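Local atomic coordinates of collagen adhesin (Staphylococcus aureus, PDB entry 1AMX), a protein that binds collagen as the ligand-binding domain of a bacterial surface adhesin, and so probably lets the bacterium attach to collagen-rich host tissue. Residues A[52-57]-A[153-158]. Numbering follows the deposited sequence.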
ATOM      1  N   TRP A  52       5.382   5.567   4.128  1.00 13.08           N
ATOM      2  CA  TRP A  52       4.147   5.511   3.370  1.00 12.96           C
ATOM      3  C   TRP A  52       3.299   4.316   3.811  1.00 13.21           C
ATOM      4  O   TRP A  52       3.844   3.229   4.098  1.00 11.72           O
ATOM      5  CB  TRP A  52       4.433   5.418   1.861  1.00 13.56           C
ATOM      6  CG  TRP A  52       5.107   6.637   1.254  1.00 14.24           C
ATOM      7  CD1 TRP A  52       6.420   6.747   0.908  1.00 12.15           C
ATOM      8  CD2 TRP A  52       4.512   7.924   0.984  1.00 14.75           C
ATOM      9  NE1 TRP A  52       6.685   8.005   0.456  1.00 12.67           N
ATOM     10  CE2 TRP A  52       5.539   8.756   0.489  1.00 12.47           C
ATOM     11  CE3 TRP A  52       3.215   8.457   1.122  1.00 13.10           C
ATOM     12  CZ2 TRP A  52       5.318  10.089   0.130  1.00 11.67           C
ATOM     13  CZ3 TRP A  52       2.998   9.785   0.766  1.00 11.91           C
ATOM     14  CH2 TRP A  52       4.043  10.582   0.276  1.00 13.61           C
ATOM     15  N   PHE A  53       1.971   4.507   3.828  1.00 11.44           N
ATOM     16  CA  PHE A  53       1.016   3.467   4.227  1.00 11.09           C
ATOM     17  C   PHE A  53      -0.167   3.361   3.269  1.00 10.91           C
ATOM     18  O   PHE A  53      -0.897   4.331   3.043  1.00 12.79           O
ATOM     19  CB  PHE A  53       0.430   3.777   5.586  1.00 11.34           C
ATOM     20  CG  PHE A  53       1.450   3.984   6.682  1.00 13.29           C
ATOM     21  CD1 PHE A  53       1.972   5.257   6.900  1.00 12.74           C
ATOM     22  CD2 PHE A  53       1.845   2.901   7.468  1.00 13.77           C
ATOM     23  CE1 PHE A  53       2.893   5.456   7.931  1.00 15.71           C
ATOM     24  CE2 PHE A  53       2.767   3.097   8.496  1.00 16.11           C
ATOM     25  CZ  PHE A  53       3.289   4.374   8.732  1.00 15.81           C
ATOM     26  N   LEU A  54      -0.311   2.164   2.748  1.00 10.18           N
ATOM     27  CA  LEU A  54      -1.431   1.784   1.888  1.00 10.20           C
ATOM     28  C   LEU A  54      -2.356   0.975   2.770  1.00 11.00           C
ATOM     29  O   LEU A  54      -2.032  -0.158   3.148  1.00 10.89           O
ATOM     30  CB  LEU A  54      -0.951   0.865   0.757  1.00 12.03           C
ATOM     31  CG  LEU A  54      -0.517   1.565  -0.535  1.00 13.75           C
ATOM     32  CD1 LEU A  54       0.388   2.768  -0.295  1.00 14.82           C
ATOM     33  CD2 LEU A  54       0.271   0.622  -1.456  1.00 13.44           C
ATOM     34  N   ASN A  55      -3.483   1.542   3.112  1.00 10.66           N
ATOM     35  CA  ASN A  55      -4.410   0.858   4.015  1.00 12.00           C
ATOM     36  C   ASN A  55      -5.626   0.334   3.248  1.00 11.49           C
ATOM     37  O   ASN A  55      -6.521   1.097   2.882  1.00 10.05           O
ATOM     38  CB  ASN A  55      -4.812   1.796   5.139  1.00 13.14           C
ATOM     39  CG  ASN A  55      -3.624   2.125   6.040  1.00 15.98           C
ATOM     40  OD1 ASN A  55      -2.927   1.217   6.497  1.00 18.34           O
ATOM     41  ND2 ASN A  55      -3.344   3.377   6.315  1.00 18.09           N
ATOM     42  N   ILE A  56      -5.643  -0.981   3.038  1.00 10.86           N
ATOM     43  CA  ILE A  56      -6.668  -1.670   2.254  1.00 12.26           C
ATOM     44  C   ILE A  56      -7.712  -2.479   3.040  1.00 12.62           C
ATOM     45  O   ILE A  56      -7.375  -3.285   3.920  1.00 12.04           O
ATOM     46  CB  ILE A  56      -5.994  -2.595   1.219  1.00 11.86           C
ATOM     47  CG1 ILE A  56      -4.764  -1.893   0.633  1.00 12.64           C
ATOM     48  CG2 ILE A  56      -6.974  -2.979   0.112  1.00 12.95           C
ATOM     49  CD1 ILE A  56      -3.859  -2.803  -0.143  1.00 14.70           C
ATOM     50  N   ASN A  57      -8.977  -2.299   2.649  1.00 11.55           N
ATOM     51  CA  ASN A  57     -10.129  -2.972   3.262  1.00 10.18           C
ATOM     52  C   ASN A  57     -10.147  -2.790   4.752  1.00  9.91           C
ATOM     53  O   ASN A  57     -10.212  -3.744   5.510  1.00  9.32           O
ATOM     54  CB  ASN A  57     -10.193  -4.461   2.926  1.00 10.54           C
ATOM     55  CG  ASN A  57     -11.583  -5.045   3.185  1.00 10.63           C
ATOM     56  OD1 ASN A  57     -12.476  -4.340   3.656  1.00 10.54           O
ATOM     57  ND2 ASN A  57     -11.772  -6.311   2.865  1.00  9.04           N
ATOM     58  N   PHE A 153       6.800  15.675  -0.709  1.00 14.91           N
ATOM     59  CA  PHE A 153       7.003  14.390  -1.319  1.00 13.29           C
ATOM     60  C   PHE A 153       5.622  13.810  -1.537  1.00 12.98           C
ATOM     61  O   PHE A 153       4.811  13.721  -0.608  1.00 14.15           O
ATOM     62  CB  PHE A 153       7.870  13.507  -0.400  1.00 11.43           C
ATOM     63  CG  PHE A 153       9.208  14.184  -0.149  1.00 12.23           C
ATOM     64  CD1 PHE A 153      10.242  14.035  -1.075  1.00 11.05           C
ATOM     65  CD2 PHE A 153       9.384  14.969   0.991  1.00 10.26           C
ATOM     66  CE1 PHE A 153      11.454  14.699  -0.875  1.00 10.15           C
ATOM     67  CE2 PHE A 153      10.593  15.642   1.187  1.00 12.97           C
ATOM     68  CZ  PHE A 153      11.627  15.511   0.251  1.00  9.40           C
ATOM     69  N   VAL A 154       5.335  13.437  -2.759  1.00 13.03           N
ATOM     70  CA  VAL A 154       4.004  12.914  -3.047  1.00 13.51           C
ATOM     71  C   VAL A 154       4.079  11.494  -3.577  1.00 12.91           C
ATOM     72  O   VAL A 154       5.064  11.080  -4.201  1.00 13.04           O
ATOM     73  CB  VAL A 154       3.239  13.835  -4.021  1.00 16.46           C
ATOM     74  CG1 VAL A 154       4.023  15.085  -4.426  1.00 13.18           C
ATOM     75  CG2 VAL A 154       2.840  13.156  -5.331  1.00 17.51           C
ATOM     76  N   ASN A 155       3.022  10.809  -3.273  1.00 11.45           N
ATOM     77  CA  ASN A 155       2.809   9.441  -3.679  1.00 11.26           C
ATOM     78  C   ASN A 155       1.419   9.393  -4.287  1.00 12.95           C
ATOM     79  O   ASN A 155       0.464   9.842  -3.679  1.00 12.64           O
ATOM     80  CB  ASN A 155       2.861   8.539  -2.466  1.00  9.53           C
ATOM     81  CG  ASN A 155       2.816   7.079  -2.851  1.00 10.84           C
ATOM     82  OD1 ASN A 155       2.056   6.315  -2.264  1.00 15.20           O
ATOM     83  ND2 ASN A 155       3.581   6.651  -3.824  1.00  9.90           N
ATOM     84  N   ASN A 156       1.319   8.919  -5.517  1.00 14.41           N
ATOM     85  CA  ASN A 156       0.022   8.816  -6.185  1.00 14.65           C
ATOM     86  C   ASN A 156      -0.359   7.334  -6.237  1.00 15.18           C
ATOM     87  O   ASN A 156       0.524   6.479  -6.263  1.00 15.63           O
ATOM     88  CB  ASN A 156       0.123   9.323  -7.642  1.00 13.72           C
ATOM     89  CG  ASN A 156       0.453  10.797  -7.752  1.00 14.04           C
ATOM     90  OD1 ASN A 156       0.269  11.577  -6.823  1.00 16.23           O
ATOM     91  ND2 ASN A 156       0.941  11.190  -8.916  1.00 16.59           N
ATOM     92  N   SER A 157      -1.654   7.019  -6.237  1.00 14.32           N
ATOM     93  CA  SER A 157      -2.107   5.629  -6.365  1.00 14.87           C
ATOM     94  C   SER A 157      -3.489   5.574  -7.005  1.00 14.69           C
ATOM     95  O   SER A 157      -4.222   6.563  -6.959  1.00 16.27           O
ATOM     96  CB  SER A 157      -2.144   4.896  -5.019  1.00 14.55           C
ATOM     97  OG  SER A 157      -3.126   5.405  -4.138  1.00 12.97           O
ATOM     98  N   GLN A 158      -3.824   4.476  -7.671  1.00 14.85           N
ATOM     99  CA  GLN A 158      -5.166   4.357  -8.253  1.00 16.33           C
ATOM    100  C   GLN A 158      -5.703   3.022  -7.798  1.00 17.01           C
ATOM    101  O   GLN A 158      -4.936   2.063  -7.716  1.00 17.70           O
ATOM    102  CB  GLN A 158      -5.148   4.435  -9.782  1.00 15.96           C
ATOM    103  CG  GLN A 158      -4.551   5.728 -10.325  1.00 16.78           C
ATOM    104  CD  GLN A 158      -3.010   5.685 -10.333  1.00 17.66           C
ATOM    105  OE1 GLN A 158      -2.417   4.667 -10.716  1.00 17.09           O
ATOM    106  NE2 GLN A 158      -2.374   6.770  -9.908  1.00 11.60           N
TER
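Trp-52 spans the interior between two strands and lays the face of its six-membered ring on the CB of Asn-155. This CH-pi contact puts CB 3.5 Å from the ring centroid and 12° off the ring normal, nearest to Trp-52 CZ3. A broad, flat indole suits the place, since the strand axes come no closer than 9.8 Å and the ring itself fills the distance. With CG of Trp-52 beside its backbone N (chi1 -65°), the benzo end is carried to the opposing backbone, where CH2 meets the carbonyl O of Phe-153 edge-on, in the ring plane, at 3.4 Å. Tyr-141, from the adjacent strand 135-145, also meets the Trp-52 ring.

Apolar packing is lighter. Trp-52 CZ2 touches Phe-153 CB at 4.3 Å, while the phenyl ring of Phe-153 turns away.

No hydrogen bond links 52-57 to 153-158; the amide of Asn-155 pairs within its own sheet instead. The side chains of Trp-52 and Asn-155 run past one another in opposite directions; CG of Asn-155 lies anti to its backbone N, and its buried amide donates from ND2 to OD1 of Asp-71. Asparagine thus offers a methylene to the indole and an amide to a neighbouring strand. Leu-54 adds a loose contact of a methyl with the amide oxygen, CD1 lying 4.4 Å from Asn-155 OD1.

Such face-to-face packing between sheets, with strands crossing at -21°, characterises a beta-sandwich. Here it backs the sheet whose strand 49-56 carries Phe-53, directed away from strand 152-161, and Asn-55, both identified as collagen-binding residues by mutagenesis.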